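Local coordinates for protein SAM-dependent methyltransferase (Geobacter sulfurreducens, PDB 5BP7) that binds S-adenosyl-L-homocysteine, the product form of the methyl donor S-adenosylmethionine, and probably acts as a methyltransferase, at residues 84-89 with 112-117; 61-66 with 127-132. All coordinates share one frame; numbering follows the deposited sequence.

How the contacts relate
Contacts 1 and 2 lie in the parallel part of one mixed sheet, centres about 11 Å apart. Strands 84-89 and 62-66 are sheet neighbours, so four of the parallel strands run in the order 111-115, 84-89, 62-66, 127-133, with contact 1 at the outer edge and contact 2 further in. Along the chain, 61-66 comes first, then 84-89, 112-117 and 127-132; both partners of contact 1 fall between those of contact 2. Where they meet, Val-63 N lies 2.8 Å from Ile-84 O, a probable hydrogen bond, and Ile-88 packs on Leu-66. The strand order 3-2-1-4-5-7-6, its penultimate strand antiparallel, is that of the Rossmann-like class I methyltransferase fold, whose C-terminal strand ends here hold S-adenosyl-L-homocysteine.

Contact 1 of 2, residues 84-89 with 112-117. With SAH (S-adenosyl-L-homocysteine), chain D.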
loop_
_atom_site.group_PDB
_atom_site.type_symbol
_atom_site.label_atom_id
_atom_site.label_comp_id
_atom_site.label_asym_id
_atom_site.label_seq_id
_atom_site.Cartn_x
_atom_site.Cartn_y
_atom_site.Cartn_z
ATOM N N ILE A 84 -1.477 18.892 1.071
ATOM C CA ILE A 84 -0.206 18.907 1.792
ATOM C C ILE A 84 -0.194 17.634 2.629
ATOM O O ILE A 84 -1.247 17.031 2.844
ATOM C CB ILE A 84 -0.026 20.170 2.701
ATOM C CG1 ILE A 84 -1.134 20.282 3.758
ATOM C CG2 ILE A 84 0.027 21.426 1.853
ATOM C CD1 ILE A 84 -0.919 21.355 4.815
ATOM N N GLY A 85 0.963 17.272 3.161
ATOM C CA GLY A 85 1.008 16.169 4.086
ATOM C C GLY A 85 2.347 15.538 4.366
ATOM O O GLY A 85 3.408 16.042 3.960
ATOM N N THR A 86 2.253 14.390 5.047
ATOM C CA THR A 86 3.387 13.677 5.616
ATOM C C THR A 86 3.253 12.194 5.336
ATOM O O THR A 86 2.208 11.600 5.619
ATOM C CB THR A 86 3.432 13.867 7.143
ATOM O OG1 THR A 86 3.436 15.267 7.430
ATOM C CG2 THR A 86 4.687 13.244 7.732
ATOM N N GLY A 87 4.318 11.606 4.823
ATOM C CA GLY A 87 4.395 10.172 4.610
ATOM C C GLY A 87 5.488 9.550 5.469
ATOM O O GLY A 87 6.620 10.018 5.445
ATOM N N ILE A 88 5.160 8.495 6.221
ATOM C CA ILE A 88 6.146 7.804 7.051
ATOM C C ILE A 88 6.350 6.421 6.502
ATOM O O ILE A 88 5.383 5.675 6.307
ATOM C CB ILE A 88 5.730 7.722 8.521
ATOM C CG1 ILE A 88 5.670 9.137 9.093
ATOM C CG2 ILE A 88 6.748 6.932 9.344
ATOM C CD1 ILE A 88 4.381 9.419 9.802
ATOM N N ASP A 89 7.620 6.074 6.296
ATOM C CA ASP A 89 7.976 4.775 5.754
ATOM C C ASP A 89 9.298 4.249 6.300
ATOM O O ASP A 89 10.252 4.988 6.460
ATOM C CB ASP A 89 8.001 4.787 4.230
ATOM C CG ASP A 89 7.855 3.380 3.648
ATOM O OD1 ASP A 89 8.875 2.657 3.517
ATOM O OD2 ASP A 89 6.703 2.981 3.330
ATOM N N THR A 112 6.050 16.084 2.890
ATOM C CA THR A 112 7.254 15.740 3.629
ATOM C C THR A 112 7.311 14.236 3.818
ATOM O O THR A 112 6.286 13.599 4.065
ATOM C CB THR A 112 7.235 16.390 5.028
ATOM O OG1 THR A 112 7.208 17.804 4.867
ATOM C CG2 THR A 112 8.470 16.036 5.843
ATOM N N PHE A 113 8.521 13.689 3.787
ATOM C CA PHE A 113 8.714 12.256 3.968
ATOM C C PHE A 113 9.710 11.967 5.076
ATOM O O PHE A 113 10.813 12.499 5.075
ATOM C CB PHE A 113 9.129 11.612 2.653
ATOM C CG PHE A 113 8.082 11.735 1.592
ATOM C CD1 PHE A 113 6.944 10.933 1.629
ATOM C CD2 PHE A 113 8.198 12.685 0.587
ATOM C CE1 PHE A 113 5.946 11.065 0.676
ATOM C CE2 PHE A 113 7.196 12.821 -0.370
ATOM C CZ PHE A 113 6.076 11.999 -0.334
ATOM N N ILE A 114 9.302 11.129 6.022
ATOM C CA ILE A 114 10.113 10.795 7.172
ATOM C C ILE A 114 10.453 9.327 7.084
ATOM O O ILE A 114 9.564 8.494 6.926
ATOM C CB ILE A 114 9.353 11.042 8.495
ATOM C CG1 ILE A 114 9.040 12.525 8.645
ATOM C CG2 ILE A 114 10.178 10.586 9.707
ATOM C CD1 ILE A 114 7.953 12.789 9.664
ATOM N N HIS A 115 11.731 9.014 7.268
ATOM C CA HIS A 115 12.151 7.637 7.396
ATOM C C HIS A 115 11.929 7.143 8.833
ATOM O O HIS A 115 12.572 7.608 9.760
ATOM C CB HIS A 115 13.607 7.474 7.023
ATOM C CG HIS A 115 14.119 6.104 7.289
ATOM N ND1 HIS A 115 15.262 5.870 8.013
ATOM C CD2 HIS A 115 13.612 4.891 6.983
ATOM C CE1 HIS A 115 15.453 4.571 8.120
ATOM N NE2 HIS A 115 14.466 3.954 7.501
ATOM N N GLY A 116 11.011 6.204 9.015
ATOM C CA GLY A 116 10.662 5.755 10.358
ATOM C C GLY A 116 9.649 4.629 10.433
ATOM O O GLY A 116 9.030 4.246 9.441
ATOM N N ASP A 117 9.535 4.067 11.636
ATOM C CA ASP A 117 8.515 3.085 11.964
ATOM C C ASP A 117 7.222 3.807 12.304
ATOM O O ASP A 117 7.191 4.629 13.212
ATOM C CB ASP A 117 8.973 2.267 13.176
ATOM C CG ASP A 117 8.129 1.026 13.418
ATOM O OD1 ASP A 117 6.940 0.948 13.041
ATOM O OD2 ASP A 117 8.669 0.101 14.045
HETATM N N SAH D . 1.186 2.709 0.563
HETATM C CA SAH D . 2.453 2.503 -0.235
HETATM C CB SAH D . 3.318 1.334 0.269
HETATM C CG SAH D . 2.667 -0.035 0.481
HETATM S SD SAH D . 3.893 -1.316 0.611
HETATM C C SAH D . 2.186 2.338 -1.706
HETATM O O SAH D . 1.035 2.220 -2.136
HETATM O OXT SAH D . 3.119 2.325 -2.522
HETATM C "C5'" SAH D . 4.200 -1.511 2.377
HETATM C "C4'" SAH D . 5.123 -0.392 2.857
HETATM O "O4'" SAH D . 5.095 -0.301 4.278
HETATM C "C3'" SAH D . 6.586 -0.565 2.449
HETATM O "O3'" SAH D . 6.994 0.614 1.750
HETATM C "C2'" SAH D . 7.362 -0.725 3.744
HETATM O "O2'" SAH D . 8.611 -0.044 3.704
HETATM C "C1'" SAH D . 6.421 -0.040 4.711
HETATM N N9 SAH D . 6.422 -0.444 6.123
HETATM C C8 SAH D . 6.392 -1.708 6.646
HETATM N N7 SAH D . 6.349 -1.696 7.962
HETATM C C5 SAH D . 6.331 -0.346 8.305
HETATM C C6 SAH D . 6.294 0.336 9.540
HETATM N N6 SAH D . 6.267 -0.317 10.723
HETATM N N1 SAH D . 6.293 1.695 9.542
HETATM C C2 SAH D . 6.330 2.344 8.362
HETATM N N3 SAH D . 6.375 1.800 7.139
HETATM C C4 SAH D . 6.372 0.431 7.174
#
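Ile-88 lays its CG2 methyl over the backbone of Gly-116, 3.5 Å from the carbonyl O, while its CG1 runs alongside CB of Ile-114, the two branched chains pointing the same way. With CG1 anti to its carbonyl carbon (chi1 -64°), Ile-114 reaches back along the sheet and brings CD1 to 3.8 Å from CG2 of Thr-86. On the other face CD1 of Phe-113 comes 3.9 Å from O of Gly-87, whose lack of a side chain lets the ring lie this close. The backbones are joined in parallel by five hydrogen bonds, the middle three nearly straight at the acceptor, such as Ile-114 N to Gly-87 O at 3.0 Å. The last, Gly-116 N to Asp-89 O at 2.9 Å, arrives from well above the carbonyl plane as 112-117 leaves the sheet; the His-115 ring turns its CD2 edge to the same oxygen. At this end both segments hold the ligand. The Asp-89 carboxylate takes the ribose hydroxyls one to each oxygen, O2' on OD1 at 2.7 Å and O3' on OD2 at 2.9 Å, the acidic signature of class I methyltransferases, and Gly-69 N and Ser-91 N help fix it. Asp-117 OD1 accepts the adenine N6 at 2.7 Å. Helix 92-104 links the strands as a beta-alpha-beta unit and, with helix 72-81, covers Phe-113, while strand 62-66 flanks 84-89 on its other edge.

Contact 2 of 2, residues 61-66 with 127-132; sequences TRVLDL and AGVAAC
With CG1 anti to the backbone N in both valines (chi1 -179° in Val-63, 178° in Val-129), their side chains lie side by side and point the same way, CG2 of Val-63 resting 4.1 Å from CB of Val-129. Asp-65, also extended at chi1 (-169°), carries OD1 to 3.8 Å from the methyl of Ala-131 on this same face, which helix 72-81 covers through Met-73 and Leu-74. The strands run parallel and form the centre of the Rossmann-like methyltransferase sheet, strand 62-66 leading at its C-terminal end toward the bound ligand. Four backbone hydrogen bonds join them, from Val-129 N to Arg-62 O at 3.1 Å through Ala-131 N to Leu-64 O at 2.7 Å, the last donated by Leu-66 N to Ala-131 O. The chain turns a corner at Gly-128 and Val-129, and just before it Ala-127 points CB toward strand 62-66, 3.5 Å from Arg-62 O and 4.0 Å from Leu-64 CB. CG of Arg-62 lies against CA and CB of Ala-127, and its guanidinium goes on to Asp-125 O through NE and Thr-86 OG1 through NH1. Further along, Leu-66 and Cys-132 both pack against helix 142-150.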
loop_
_atom_site.group_PDB
_atom_site.type_symbol
_atom_site.label_atom_id
_atom_site.label_comp_id
_atom_site.label_asym_id
_atom_site.label_seq_id
_atom_site.Cartn_x
_atom_site.Cartn_y
_atom_site.Cartn_z
ATOM N N THR A 61 -5.878 20.455 1.950
ATOM C CA THR A 61 -6.284 19.340 2.828
ATOM C C THR A 61 -4.998 18.629 3.226
ATOM O O THR A 61 -4.147 18.410 2.387
ATOM C CB THR A 61 -7.195 18.327 2.092
ATOM O OG1 THR A 61 -8.433 18.947 1.760
ATOM C CG2 THR A 61 -7.460 17.095 2.927
ATOM N N ARG A 62 -4.890 18.282 4.498
ATOM C CA ARG A 62 -3.725 17.587 5.002
ATOM C C ARG A 62 -3.943 16.065 4.899
ATOM O O ARG A 62 -4.962 15.536 5.380
ATOM C CB ARG A 62 -3.435 17.994 6.464
ATOM C CG ARG A 62 -2.307 17.184 7.086
ATOM C CD ARG A 62 -1.829 17.653 8.439
ATOM N NE ARG A 62 -1.169 16.596 9.201
ATOM C CZ ARG A 62 0.084 16.163 9.028
ATOM N NH1 ARG A 62 0.900 16.654 8.078
ATOM N NH2 ARG A 62 0.536 15.204 9.824
ATOM N N VAL A 63 -2.964 15.374 4.330
ATOM C CA VAL A 63 -2.988 13.920 4.228
ATOM C C VAL A 63 -1.829 13.293 5.028
ATOM O O VAL A 63 -0.662 13.607 4.782
ATOM C CB VAL A 63 -2.868 13.451 2.740
ATOM C CG1 VAL A 63 -2.918 11.921 2.640
ATOM C CG2 VAL A 63 -3.961 14.056 1.881
ATOM N N LEU A 64 -2.149 12.429 5.987
ATOM C CA LEU A 64 -1.157 11.610 6.680
ATOM C C LEU A 64 -1.190 10.227 6.064
ATOM O O LEU A 64 -2.265 9.601 5.972
ATOM C CB LEU A 64 -1.451 11.487 8.194
ATOM C CG LEU A 64 -0.552 10.532 9.013
ATOM C CD1 LEU A 64 0.853 11.065 9.082
ATOM C CD2 LEU A 64 -1.092 10.339 10.425
ATOM N N ASP A 65 -0.021 9.732 5.685
ATOM C CA ASP A 65 0.104 8.420 5.034
ATOM C C ASP A 65 1.110 7.560 5.793
ATOM O O ASP A 65 2.294 7.851 5.795
ATOM C CB ASP A 65 0.525 8.603 3.567
ATOM C CG ASP A 65 0.416 7.317 2.739
ATOM O OD1 ASP A 65 -0.268 6.339 3.168
ATOM O OD2 ASP A 65 1.008 7.271 1.623
ATOM N N LEU A 66 0.623 6.515 6.464
ATOM C CA LEU A 66 1.480 5.585 7.193
ATOM C C LEU A 66 1.843 4.398 6.314
ATOM O O LEU A 66 0.953 3.699 5.788
ATOM C CB LEU A 66 0.791 5.085 8.460
ATOM C CG LEU A 66 0.310 6.140 9.463
ATOM C CD1 LEU A 66 -0.128 5.459 10.741
ATOM C CD2 LEU A 66 1.383 7.170 9.768
ATOM N N ALA A 127 -5.256 15.242 10.454
ATOM C CA ALA A 127 -5.345 15.156 8.999
ATOM C C ALA A 127 -6.790 15.007 8.531
ATOM O O ALA A 127 -7.574 14.303 9.160
ATOM C CB ALA A 127 -4.516 13.989 8.509
ATOM N N GLY A 128 -7.122 15.682 7.434
ATOM C CA GLY A 128 -8.393 15.483 6.732
ATOM C C GLY A 128 -8.494 14.123 6.037
ATOM O O GLY A 128 -9.588 13.603 5.860
ATOM N N VAL A 129 -7.346 13.547 5.682
ATOM C CA VAL A 129 -7.258 12.158 5.247
ATOM C C VAL A 129 -6.143 11.459 6.024
ATOM O O VAL A 129 -5.002 11.940 6.016
ATOM C CB VAL A 129 -6.959 12.067 3.746
ATOM C CG1 VAL A 129 -6.817 10.626 3.311
ATOM C CG2 VAL A 129 -8.062 12.749 2.951
ATOM N N ALA A 130 -6.476 10.368 6.725
ATOM C CA ALA A 130 -5.502 9.570 7.457
ATOM C C ALA A 130 -5.476 8.192 6.822
ATOM O O ALA A 130 -6.478 7.448 6.884
ATOM C CB ALA A 130 -5.881 9.461 8.916
ATOM N N ALA A 131 -4.331 7.826 6.253
ATOM C CA ALA A 131 -4.234 6.687 5.367
ATOM C C ALA A 131 -3.219 5.628 5.779
ATOM O O ALA A 131 -2.142 5.939 6.245
ATOM C CB ALA A 131 -3.901 7.170 3.980
ATOM N N CYS A 132 -3.582 4.364 5.572
ATOM C CA CYS A 132 -2.633 3.248 5.607
ATOM C C CYS A 132 -3.014 2.297 4.481
ATOM O O CYS A 132 -3.961 1.484 4.599
ATOM C CB CYS A 132 -2.650 2.543 6.952
ATOM S SG CYS A 132 -1.486 1.157 7.019
#